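Local atomic coordinates of pyruvate synthase subunit PorC (PDB entry 2RAA), a protein that forms the gamma chain of pyruvate synthase, the heterotetramer that oxidises pyruvate with CoA and ferredoxin to acetyl-CoA and carbon dioxide. Residues A[166-177]-A[186-197]. Numbering follows the deposited sequence.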
loop_
_atom_site.group_PDB
_atom_site.type_symbol
_atom_site.label_atom_id
_atom_site.label_comp_id
_atom_site.label_asym_id
_atom_site.label_seq_id
_atom_site.Cartn_x
_atom_site.Cartn_y
_atom_site.Cartn_z
ATOM N N LEU A 166 11.470 -6.275 -4.215
ATOM C CA LEU A 166 10.978 -6.700 -2.900
ATOM C C LEU A 166 12.136 -6.754 -1.861
ATOM O O LEU A 166 11.994 -6.364 -0.695
ATOM C CB LEU A 166 10.229 -8.038 -3.030
ATOM C CG LEU A 166 9.235 -8.406 -1.913
ATOM C CD1 LEU A 166 8.072 -7.456 -1.816
ATOM C CD2 LEU A 166 8.711 -9.764 -2.174
ATOM N N GLU A 167 13.306 -7.165 -2.316
ATOM C CA GLU A 167 14.504 -7.235 -1.468
ATOM C C GLU A 167 14.782 -5.866 -0.794
ATOM O O GLU A 167 15.227 -5.809 0.353
ATOM C CB GLU A 167 15.722 -7.690 -2.313
ATOM C CG GLU A 167 15.353 -8.562 -3.527
ATOM N N ALA A 168 14.527 -4.770 -1.498
ATOM C CA ALA A 168 14.747 -3.427 -0.930
ATOM C C ALA A 168 13.877 -3.154 0.316
ATOM O O ALA A 168 14.299 -2.471 1.241
ATOM C CB ALA A 168 14.496 -2.361 -1.980
ATOM N N ILE A 169 12.665 -3.674 0.313
ATOM C CA ILE A 169 11.757 -3.492 1.439
ATOM C C ILE A 169 12.126 -4.445 2.529
ATOM O O ILE A 169 12.073 -4.096 3.685
ATOM C CB ILE A 169 10.286 -3.599 1.026
ATOM C CG1 ILE A 169 9.975 -2.417 0.111
ATOM C CG2 ILE A 169 9.323 -3.567 2.285
ATOM C CD1 ILE A 169 8.663 -2.488 -0.490
ATOM N N GLU A 170 12.579 -5.631 2.154
ATOM C CA GLU A 170 13.061 -6.561 3.123
ATOM C C GLU A 170 14.273 -6.004 3.842
ATOM O O GLU A 170 14.347 -6.091 5.066
ATOM C CB GLU A 170 13.367 -7.887 2.457
ATOM C CG GLU A 170 12.105 -8.592 1.959
ATOM C CD GLU A 170 12.393 -9.923 1.267
ATOM O OE1 GLU A 170 13.565 -10.378 1.303
ATOM O OE2 GLU A 170 11.441 -10.511 0.695
ATOM N N LYS A 171 15.218 -5.425 3.103
ATOM C CA LYS A 171 16.416 -4.800 3.715
ATOM C C LYS A 171 15.964 -3.754 4.744
ATOM O O LYS A 171 16.475 -3.690 5.865
ATOM C CB LYS A 171 17.371 -4.179 2.660
ATOM C CG LYS A 171 18.341 -5.195 1.971
ATOM N N ARG A 172 14.971 -2.966 4.356
ATOM C CA ARG A 172 14.347 -2.005 5.253
ATOM C C ARG A 172 13.651 -2.635 6.457
ATOM O O ARG A 172 13.743 -2.110 7.569
ATOM C CB ARG A 172 13.394 -1.085 4.460
ATOM C CG ARG A 172 14.076 0.222 4.131
ATOM C CD ARG A 172 13.964 1.086 5.373
ATOM N NE ARG A 172 15.183 1.785 5.748
ATOM C CZ ARG A 172 15.298 2.473 6.887
ATOM N NH1 ARG A 172 14.276 2.563 7.757
ATOM N NH2 ARG A 172 16.436 3.079 7.170
ATOM N N ILE A 173 12.964 -3.756 6.263
ATOM C CA ILE A 173 12.385 -4.475 7.406
ATOM C C ILE A 173 13.507 -4.887 8.363
ATOM O O ILE A 173 13.374 -4.700 9.564
ATOM C CB ILE A 173 11.522 -5.677 6.961
ATOM C CG1 ILE A 173 10.236 -5.170 6.288
ATOM C CG2 ILE A 173 11.154 -6.561 8.148
ATOM C CD1 ILE A 173 9.392 -6.291 5.671
ATOM N N GLU A 174 14.617 -5.386 7.822
ATOM C CA GLU A 174 15.802 -5.746 8.627
ATOM C C GLU A 174 16.280 -4.565 9.482
ATOM O O GLU A 174 16.470 -4.706 10.680
ATOM C CB GLU A 174 16.949 -6.237 7.730
ATOM C CG GLU A 174 16.722 -7.617 7.050
ATOM C CD GLU A 174 17.669 -7.900 5.826
ATOM O OE1 GLU A 174 18.671 -7.160 5.616
ATOM O OE2 GLU A 174 17.399 -8.873 5.064
ATOM N N LYS A 175 16.417 -3.387 8.877
ATOM C CA LYS A 175 16.905 -2.194 9.595
ATOM C C LYS A 175 15.949 -1.601 10.649
ATOM O O LYS A 175 16.411 -1.011 11.610
ATOM C CB LYS A 175 17.350 -1.084 8.612
ATOM C CG LYS A 175 18.700 -1.326 7.900
HETATM N N MSE A 176 14.637 -1.743 10.499
HETATM C CA MSE A 176 13.711 -1.171 11.480
HETATM C C MSE A 176 13.629 -1.993 12.778
HETATM O O MSE A 176 13.087 -1.524 13.786
HETATM C CB MSE A 176 12.324 -1.012 10.857
HETATM C CG MSE A 176 12.308 -0.078 9.655
HETATM SE SE MSE A 176 10.633 -0.185 8.686
HETATM C CE MSE A 176 9.564 1.269 9.650
ATOM N N PHE A 177 14.179 -3.209 12.764
ATOM C CA PHE A 177 14.122 -4.092 13.943
ATOM C C PHE A 177 15.495 -4.327 14.590
ATOM O O PHE A 177 16.471 -4.661 13.921
ATOM C CB PHE A 177 13.428 -5.429 13.575
ATOM C CG PHE A 177 11.931 -5.297 13.257
ATOM C CD1 PHE A 177 10.978 -5.286 14.265
ATOM C CD2 PHE A 177 11.483 -5.190 11.941
ATOM C CE1 PHE A 177 9.622 -5.155 13.962
ATOM C CE2 PHE A 177 10.126 -5.064 11.639
ATOM C CZ PHE A 177 9.206 -5.041 12.645
ATOM N N ILE A 186 11.575 -10.311 12.879
ATOM C CA ILE A 186 11.983 -9.804 11.580
ATOM C C ILE A 186 11.487 -10.722 10.481
ATOM O O ILE A 186 10.875 -10.270 9.517
ATOM C CB ILE A 186 13.522 -9.662 11.455
ATOM C CG1 ILE A 186 14.020 -8.583 12.417
ATOM C CG2 ILE A 186 13.930 -9.285 10.018
ATOM C CD1 ILE A 186 15.507 -8.245 12.270
ATOM N N ASP A 187 11.726 -12.015 10.636
ATOM C CA ASP A 187 11.353 -12.974 9.598
ATOM C C ASP A 187 9.848 -13.013 9.400
ATOM O O ASP A 187 9.370 -13.135 8.271
ATOM C CB ASP A 187 11.901 -14.366 9.923
ATOM C CG ASP A 187 13.435 -14.392 10.002
ATOM O OD1 ASP A 187 14.115 -13.733 9.177
ATOM O OD2 ASP A 187 13.951 -15.095 10.894
ATOM N N ALA A 188 9.115 -12.884 10.495
ATOM C CA ALA A 188 7.662 -12.904 10.442
ATOM C C ALA A 188 7.181 -11.742 9.595
ATOM O O ALA A 188 6.258 -11.894 8.783
ATOM C CB ALA A 188 7.067 -12.826 11.848
ATOM N N ASN A 189 7.807 -10.583 9.781
ATOM C CA ASN A 189 7.406 -9.410 9.014
ATOM C C ASN A 189 7.763 -9.562 7.531
ATOM O O ASN A 189 7.049 -9.055 6.638
ATOM C CB ASN A 189 8.009 -8.136 9.601
ATOM C CG ASN A 189 7.287 -7.674 10.851
ATOM O OD1 ASN A 189 6.469 -6.753 10.798
ATOM N ND2 ASN A 189 7.566 -8.327 11.985
ATOM N N LYS A 190 8.856 -10.262 7.252
ATOM C CA LYS A 190 9.281 -10.443 5.856
ATOM C C LYS A 190 8.348 -11.416 5.191
ATOM O O LYS A 190 8.053 -11.267 4.013
ATOM C CB LYS A 190 10.750 -10.915 5.728
ATOM C CG LYS A 190 11.740 -10.070 6.572
ATOM C CD LYS A 190 13.075 -9.759 5.915
ATOM C CE LYS A 190 14.126 -10.816 6.113
ATOM N NZ LYS A 190 15.428 -10.276 5.605
ATOM N N ARG A 191 7.894 -12.423 5.941
ATOM C CA ARG A 191 6.902 -13.355 5.417
ATOM C C ARG A 191 5.606 -12.632 5.117
ATOM O O ARG A 191 4.951 -12.921 4.144
ATOM C CB ARG A 191 6.608 -14.464 6.397
ATOM C CG ARG A 191 7.675 -15.509 6.479
ATOM C CD ARG A 191 7.147 -16.731 7.231
ATOM N NE ARG A 191 7.124 -16.550 8.686
ATOM C CZ ARG A 191 8.185 -16.720 9.470
ATOM N NH1 ARG A 191 9.360 -17.056 8.949
ATOM N NH2 ARG A 191 8.078 -16.541 10.781
ATOM N N ALA A 192 5.220 -11.709 5.978
ATOM C CA ALA A 192 3.995 -10.941 5.759
ATOM C C ALA A 192 4.130 -10.148 4.452
ATOM O O ALA A 192 3.206 -10.103 3.644
ATOM C CB ALA A 192 3.702 -10.038 6.966
ATOM N N LEU A 193 5.311 -9.576 4.206
ATOM C CA LEU A 193 5.528 -8.817 2.975
ATOM C C LEU A 193 5.447 -9.758 1.765
ATOM O O LEU A 193 4.691 -9.507 0.852
ATOM C CB LEU A 193 6.844 -8.045 3.021
ATOM C CG LEU A 193 7.214 -7.276 1.741
ATOM C CD1 LEU A 193 6.517 -5.883 1.618
ATOM C CD2 LEU A 193 8.699 -7.140 1.707
ATOM N N ARG A 194 6.189 -10.865 1.815
ATOM C CA ARG A 194 6.201 -11.851 0.755
ATOM C C ARG A 194 4.818 -12.406 0.434
ATOM O O ARG A 194 4.476 -12.507 -0.736
ATOM C CB ARG A 194 7.122 -13.009 1.115
ATOM C CG ARG A 194 8.611 -12.651 1.187
ATOM C CD ARG A 194 9.467 -13.922 1.216
ATOM N NE ARG A 194 10.676 -13.804 2.047
ATOM C CZ ARG A 194 10.883 -14.420 3.222
ATOM N NH1 ARG A 194 9.973 -15.237 3.764
ATOM N NH2 ARG A 194 12.036 -14.229 3.865
ATOM N N ARG A 195 4.044 -12.792 1.457
ATOM C CA ARG A 195 2.722 -13.312 1.219
ATOM C C ARG A 195 1.756 -12.290 0.602
ATOM O O ARG A 195 0.851 -12.684 -0.142
ATOM C CB ARG A 195 2.119 -13.975 2.486
ATOM C CG ARG A 195 2.576 -15.459 2.692
ATOM C CD ARG A 195 1.715 -16.164 3.752
ATOM N NE ARG A 195 0.283 -16.242 3.380
ATOM C CZ ARG A 195 -0.721 -16.437 4.244
ATOM N NH1 ARG A 195 -0.454 -16.541 5.536
ATOM N NH2 ARG A 195 -1.999 -16.479 3.830
ATOM N N GLY A 196 1.883 -10.991 0.904
ATOM C CA GLY A 196 1.059 -9.992 0.187
ATOM C C GLY A 196 1.546 -9.910 -1.278
ATOM O O GLY A 196 0.764 -9.729 -2.214
ATOM N N TYR A 197 2.845 -10.028 -1.470
ATOM C CA TYR A 197 3.439 -10.005 -2.826
ATOM C C TYR A 197 2.874 -11.149 -3.643
ATOM O O TYR A 197 2.304 -10.918 -4.700
ATOM C CB TYR A 197 4.950 -10.118 -2.749
ATOM C CG TYR A 197 5.673 -10.147 -4.080
ATOM C CD1 TYR A 197 5.860 -11.337 -4.747
ATOM C CD2 TYR A 197 6.198 -8.995 -4.638
ATOM C CE1 TYR A 197 6.545 -11.403 -5.951
ATOM C CE2 TYR A 197 6.885 -9.034 -5.852
ATOM C CZ TYR A 197 7.050 -10.255 -6.512
ATOM O OH TYR A 197 7.733 -10.352 -7.735
#
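Residues 166-176 and 186-197 form two nearly antiparallel helices, their axes 9.6 Å apart at closest approach and their N-to-C directions at 153°. Glu170 and Lys190 face each other near the middle, CA to CA 6.1 Å, while Leu166 pairs with Arg194 at one end and Glu174 with Ile186 at the other. Two knobs-into-holes interactions fill the interface: Ile173 enters the pocket made by Ile186, Asn189, Lys190 and Leu193, and Leu193 returns into that of Leu166, Ile169, Glu170 and Ile173. Both methyls of Leu193 reach CG2 of Ile169, because its chi1 of 177° turns CG away from its own backbone N; its CD2 also meets CD1 of Leu166 at 3.6 Å. The other methyl of Leu166, CD2, lies over a face of the Tyr197 ring in a CH-pi contact, 3.9 Å from the ring centroid. At the opposite end, Phe177 CB packs on Ile186 CG1 at 3.4 Å and the ring tip, CZ, reaches the amide of Asn189, whose ND2 is hydrogen-bonded to Val185 O. Charges border one side of this apolar seam. Lys190, bent at chi2 and chi3, crosses beside Glu170 CB to bring NZ to Glu174 OE2, a salt bridge modelled at 2.5 Å, probably a little too short. Glu170 OE2 makes a long one to Arg194 NE, at 3.6 Å, with carboxylate and guanidinium planes 83° apart. Helix 150-161 touches Leu166, Ile169 and Leu193. The arrangement is an antiparallel helical hairpin, packed through Ile169 and Ile173 against helix 32-45 of the alpha/beta fold and leading into the short strand 201-202, outermost in this chain's sheet.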